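Local coordinates for probable spore coat polysaccharide biosynthesis protein E (Chromobacterium violaceum ATCC 12472, PDB 3G8R) that probably makes a sialic acid-like nine-carbon sugar, or its 9-phosphate, as a member of the NeuB family of sialic acid synthases, at the interface of chains A and B. Residues are numbered along the deposited sequence; one frame, centred on the assembly and turned at random. Chains: chain A/B, Probable spore coat polysaccharide biosynthesis protein E.

The chain comprises the NeuB barrel and SAF domain of a longer protein, and the two contacts lie about 46 Å apart, measured between the centres of their C-alpha atoms. They share no residues. Contact 1 joins barrel to barrel through helices 209-216 and 242-259, with charged groups and selenomethionine side chains. At contact 2, the end of strand 299-302 in the SAF domain of chain A meets the segment around helix 50-53 in the barrel of chain B. Two-fold symmetry repeats each, so the subunits are tied at their barrels and again by exchanged SAF domains, consistent with the domain-swapped dimer known for this family.

Contact 1: the interface of chains A and B. Residues chain A 177, 207, 209-210; chain B 212, 254, 258.
B:Arg254 leaves helix 242-259 with CG turned away from its own backbone N (chi1 -169°) and runs extended as far as NE, which carries the guanidinium over to the carboxylate of A:Asp177. Both residues belong to the NeuB-family barrel, and this patch is where the barrels of the two subunits meet. NH1 and NH2 of B:Arg254 converge end-on on one carboxylate oxygen of A:Asp177. The bond from B:Arg254 NH2 to A:Asp177 OD2 is 2.6 Å long and approaches from above the carboxylate plane. That from B:Arg254 NH1 to A:Asp177 OD2, at 2.9 Å, takes the anti lone pair, pointing away from OD1. OD2 lies close to the guanidinium plane, but the two flat groups are turned 68° apart, so the pairing is a fork on one oxygen and not a parallel two-oxygen bridge.

A second carboxylate reaches the same guanidinium from helix 209-216. A:Glu209 has CG lodged between its backbone N and carbonyl carbon (chi1 48°), and a further bend at chi2 turns its carboxylate towards the arginine edge. A:Glu209 OE1 lies 3.6 Å from B:Arg254 NE, a longer salt bridge in which the two side chains cross at about a right angle. The two acids thus address different parts of the edge, and together would probably offset its positive charge and restrict its rotation. The same oxygen, A:Glu209 OE1, also lies 4.0 Å from SE of selenomethionine B:Met212, in the partner's copy of helix 209-216.

Apolar packing lies beside the charged groups. One helical turn beyond the arginine, selenomethionine B:Met258 bends at chi3 and directs its methyl CE at the ring of A:Pro210, 3.4 Å from CG. B:Met258 SE packs against the aliphatic CG of A:Glu209 at 3.6 Å. A:Leu207 divides its branches: CD1 faces the methyl of B:Met258, whereas CD2 lies 3.5 Å from B:Arg254 NH2.

Contact 2: the interface of chains A and B. Residues chain A 302-304; chain B 52-55, 58, 67.
A:Phe303, just past strand 299-302 of the SAF domain, aligns its backbone with B:Phe53, B:Ile54 and B:His55 of the partner's barrel and forms a parallel beta bridge with B:Ile54. The amide N of A:Phe303 donates to B:Phe53 O at 2.6 Å. The return bond, from B:His55 N to A:Phe303 O, is 3.0 Å long. Both polar backbone groups of A:Phe303 are thus engaged, which helps to set the register between the two chains.

Packing is tight around the aromatic side chains. B:Phe53 holds CG opposite its backbone N (chi1 174°), which lays its ring partly over one face of the A:Phe303 ring, the two planes about 17° apart and offset; CE1 sits towards the rim and approaches CD2 of A:Phe303 to 3.6 Å. The opposite face is covered by CB of A:Pro304 from the same chain, so the phenyl is held between neighbours. B:Ile54 runs alongside, pointing the same way, and sets its CG1 branch 3.8 Å from A:Phe303 CE2. The peptide bond between A:Phe303 and A:Pro304 is cis, and the proline ring is directed at B:Phe58: A:Pro304 CG stands over the middle of the phenyl face, 3.9 Å from the centroid, in a CH-pi contact, while CD comes to 3.5 Å from CD2 of B:Phe58. On the A:Ala302 side, the methyl CB touches the imidazole of B:His55 at its edge, 3.7 Å from CD2.

Towards the margins the fit is looser. At the far end of the A:Phe303 ring, CZ is 4.1 Å from CG2 of B:Val67, whose side chain slides past in the opposite direction, and B:Thr52 is scarcely buried, losing 3 Å² to the partner. By combining strand-like backbone pairing with aromatic packing, the site docks the SAF domain of one subunit on the barrel of the other and probably helps hold the swapped dimer together.

Contact 1: the interface of chains A and B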
# COMPACT_ATOMS: atom_id res chain seq x y z
N ASP A 177 -12.16 -7.33 9.73
CA ASP A 177 -11.02 -6.47 9.48
C ASP A 177 -9.76 -7.28 9.56
O ASP A 177 -8.97 -7.28 8.63
CB ASP A 177 -10.99 -5.38 10.52
CG ASP A 177 -12.26 -4.55 10.53
OD1 ASP A 177 -13.30 -5.07 10.08
OD2 ASP A 177 -12.21 -3.39 10.98
N LEU A 207 -16.18 1.23 5.89
CA LEU A 207 -14.80 1.10 6.34
C LEU A 207 -13.83 2.17 5.86
O LEU A 207 -13.22 2.88 6.69
CB LEU A 207 -14.24 -0.31 6.14
CG LEU A 207 -14.44 -1.20 7.38
CD1 LEU A 207 -13.68 -2.51 7.29
CD2 LEU A 207 -14.03 -0.45 8.63
N GLU A 209 -10.72 2.62 4.92
CA GLU A 209 -9.28 2.40 4.75
C GLU A 209 -8.89 1.25 3.82
O GLU A 209 -7.90 1.36 3.13
CB GLU A 209 -8.52 2.31 6.06
CG GLU A 209 -9.14 1.41 7.06
CD GLU A 209 -9.78 2.18 8.19
OE1 GLU A 209 -9.00 2.77 8.98
OE2 GLU A 209 -11.04 2.19 8.28
N PRO A 210 -9.66 0.15 3.80
CA PRO A 210 -9.25 -0.97 2.95
C PRO A 210 -9.03 -0.57 1.52
O PRO A 210 -8.07 -1.01 0.91
CB PRO A 210 -10.41 -1.97 3.05
CG PRO A 210 -10.99 -1.74 4.36
CD PRO A 210 -10.81 -0.21 4.64
N MSE B 212 -0.59 4.15 7.21
CA MSE B 212 -1.27 2.97 6.68
C MSE B 212 -0.85 2.72 5.23
O MSE B 212 -0.65 1.57 4.83
CB MSE B 212 -2.80 3.09 6.78
CG MSE B 212 -3.30 3.50 8.17
SE MSE B 212 -5.03 3.20 8.37
CE MSE B 212 -5.01 1.48 8.55
N ARG B 254 -3.28 -1.26 12.86
CA ARG B 254 -4.50 -1.61 12.18
C ARG B 254 -4.19 -2.02 10.72
O ARG B 254 -4.72 -3.03 10.23
CB ARG B 254 -5.53 -0.49 12.26
CG ARG B 254 -6.89 -0.94 11.79
CD ARG B 254 -8.01 0.07 12.10
NE ARG B 254 -9.13 -0.14 11.17
CZ ARG B 254 -10.08 -1.08 11.29
NH1 ARG B 254 -10.10 -1.93 12.31
NH2 ARG B 254 -11.02 -1.19 10.36
N MSE B 258 -5.19 -5.41 8.83
CA MSE B 258 -5.97 -5.49 7.58
C MSE B 258 -5.18 -6.09 6.41
O MSE B 258 -5.75 -6.71 5.51
CB MSE B 258 -6.48 -4.12 7.17
CG MSE B 258 -7.52 -3.61 8.08
SE MSE B 258 -7.99 -2.00 7.56
CE MSE B 258 -9.68 -2.35 7.45

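Contact 2: the interface of chains A and B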
# COMPACT_ATOMS: atom_id res chain seq x y z
N ALA A 302 31.28 24.21 6.93
CA ALA A 302 30.51 24.88 7.95
C ALA A 302 29.29 25.38 7.29
O ALA A 302 29.28 25.56 6.08
CB ALA A 302 31.30 26.01 8.51
N PHE A 303 28.25 25.60 8.06
CA PHE A 303 27.00 26.07 7.52
C PHE A 303 26.62 27.44 8.04
O PHE A 303 27.08 27.85 9.12
CB PHE A 303 25.95 25.03 7.89
CG PHE A 303 24.75 25.57 8.59
CD1 PHE A 303 23.48 25.39 8.03
CD2 PHE A 303 24.86 26.17 9.85
CE1 PHE A 303 22.31 25.87 8.69
CE2 PHE A 303 23.69 26.65 10.53
CZ PHE A 303 22.41 26.50 9.94
N PRO A 304 25.71 28.15 7.31
CA PRO A 304 25.03 27.75 6.08
C PRO A 304 25.70 28.38 4.87
O PRO A 304 26.49 29.29 5.03
CB PRO A 304 23.66 28.33 6.28
CG PRO A 304 23.92 29.57 6.97
CD PRO A 304 25.09 29.35 7.87
N THR B 52 31.78 24.88 15.63
CA THR B 52 32.43 24.66 14.37
C THR B 52 31.43 24.61 13.20
O THR B 52 31.76 24.94 12.06
CB THR B 52 33.27 23.37 14.51
OG1 THR B 52 34.66 23.71 14.61
CG2 THR B 52 33.05 22.38 13.39
N PHE B 53 30.19 24.21 13.47
CA PHE B 53 29.28 23.88 12.40
C PHE B 53 28.62 25.14 11.87
O PHE B 53 28.37 25.29 10.68
CB PHE B 53 28.27 22.84 12.89
CG PHE B 53 27.19 22.51 11.90
CD1 PHE B 53 25.95 23.11 12.00
CD2 PHE B 53 27.41 21.61 10.88
CE1 PHE B 53 24.97 22.83 11.09
CE2 PHE B 53 26.41 21.34 9.96
CZ PHE B 53 25.20 21.94 10.08
N ILE B 54 28.35 26.08 12.77
CA ILE B 54 27.85 27.37 12.36
C ILE B 54 29.06 28.23 12.16
O ILE B 54 29.80 28.47 13.12
CB ILE B 54 27.01 27.98 13.43
CG1 ILE B 54 25.77 27.10 13.67
CG2 ILE B 54 26.67 29.37 13.04
CD1 ILE B 54 24.89 27.51 14.85
N HIS B 55 29.25 28.71 10.94
CA HIS B 55 30.43 29.50 10.61
C HIS B 55 30.34 30.85 11.29
O HIS B 55 29.27 31.45 11.38
CB HIS B 55 30.54 29.70 9.10
CG HIS B 55 31.92 30.06 8.65
ND1 HIS B 55 32.37 31.36 8.57
CD2 HIS B 55 32.97 29.28 8.29
CE1 HIS B 55 33.63 31.37 8.17
NE2 HIS B 55 34.02 30.12 7.99
N PHE B 58 28.30 33.56 10.27
CA PHE B 58 26.87 33.51 10.61
C PHE B 58 26.47 33.49 12.10
O PHE B 58 25.30 33.61 12.44
CB PHE B 58 26.19 32.39 9.84
CG PHE B 58 25.71 32.81 8.49
CD1 PHE B 58 24.49 33.49 8.34
CD2 PHE B 58 26.47 32.57 7.37
CE1 PHE B 58 24.04 33.94 7.07
CE2 PHE B 58 26.03 32.99 6.10
CZ PHE B 58 24.80 33.67 5.95
N VAL B 67 19.77 29.16 11.87
CA VAL B 67 20.90 29.54 12.70
C VAL B 67 20.43 29.79 14.16
O VAL B 67 20.93 29.13 15.10
CB VAL B 67 21.69 30.73 12.13
CG1 VAL B 67 22.99 30.94 12.94
CG2 VAL B 67 22.05 30.48 10.69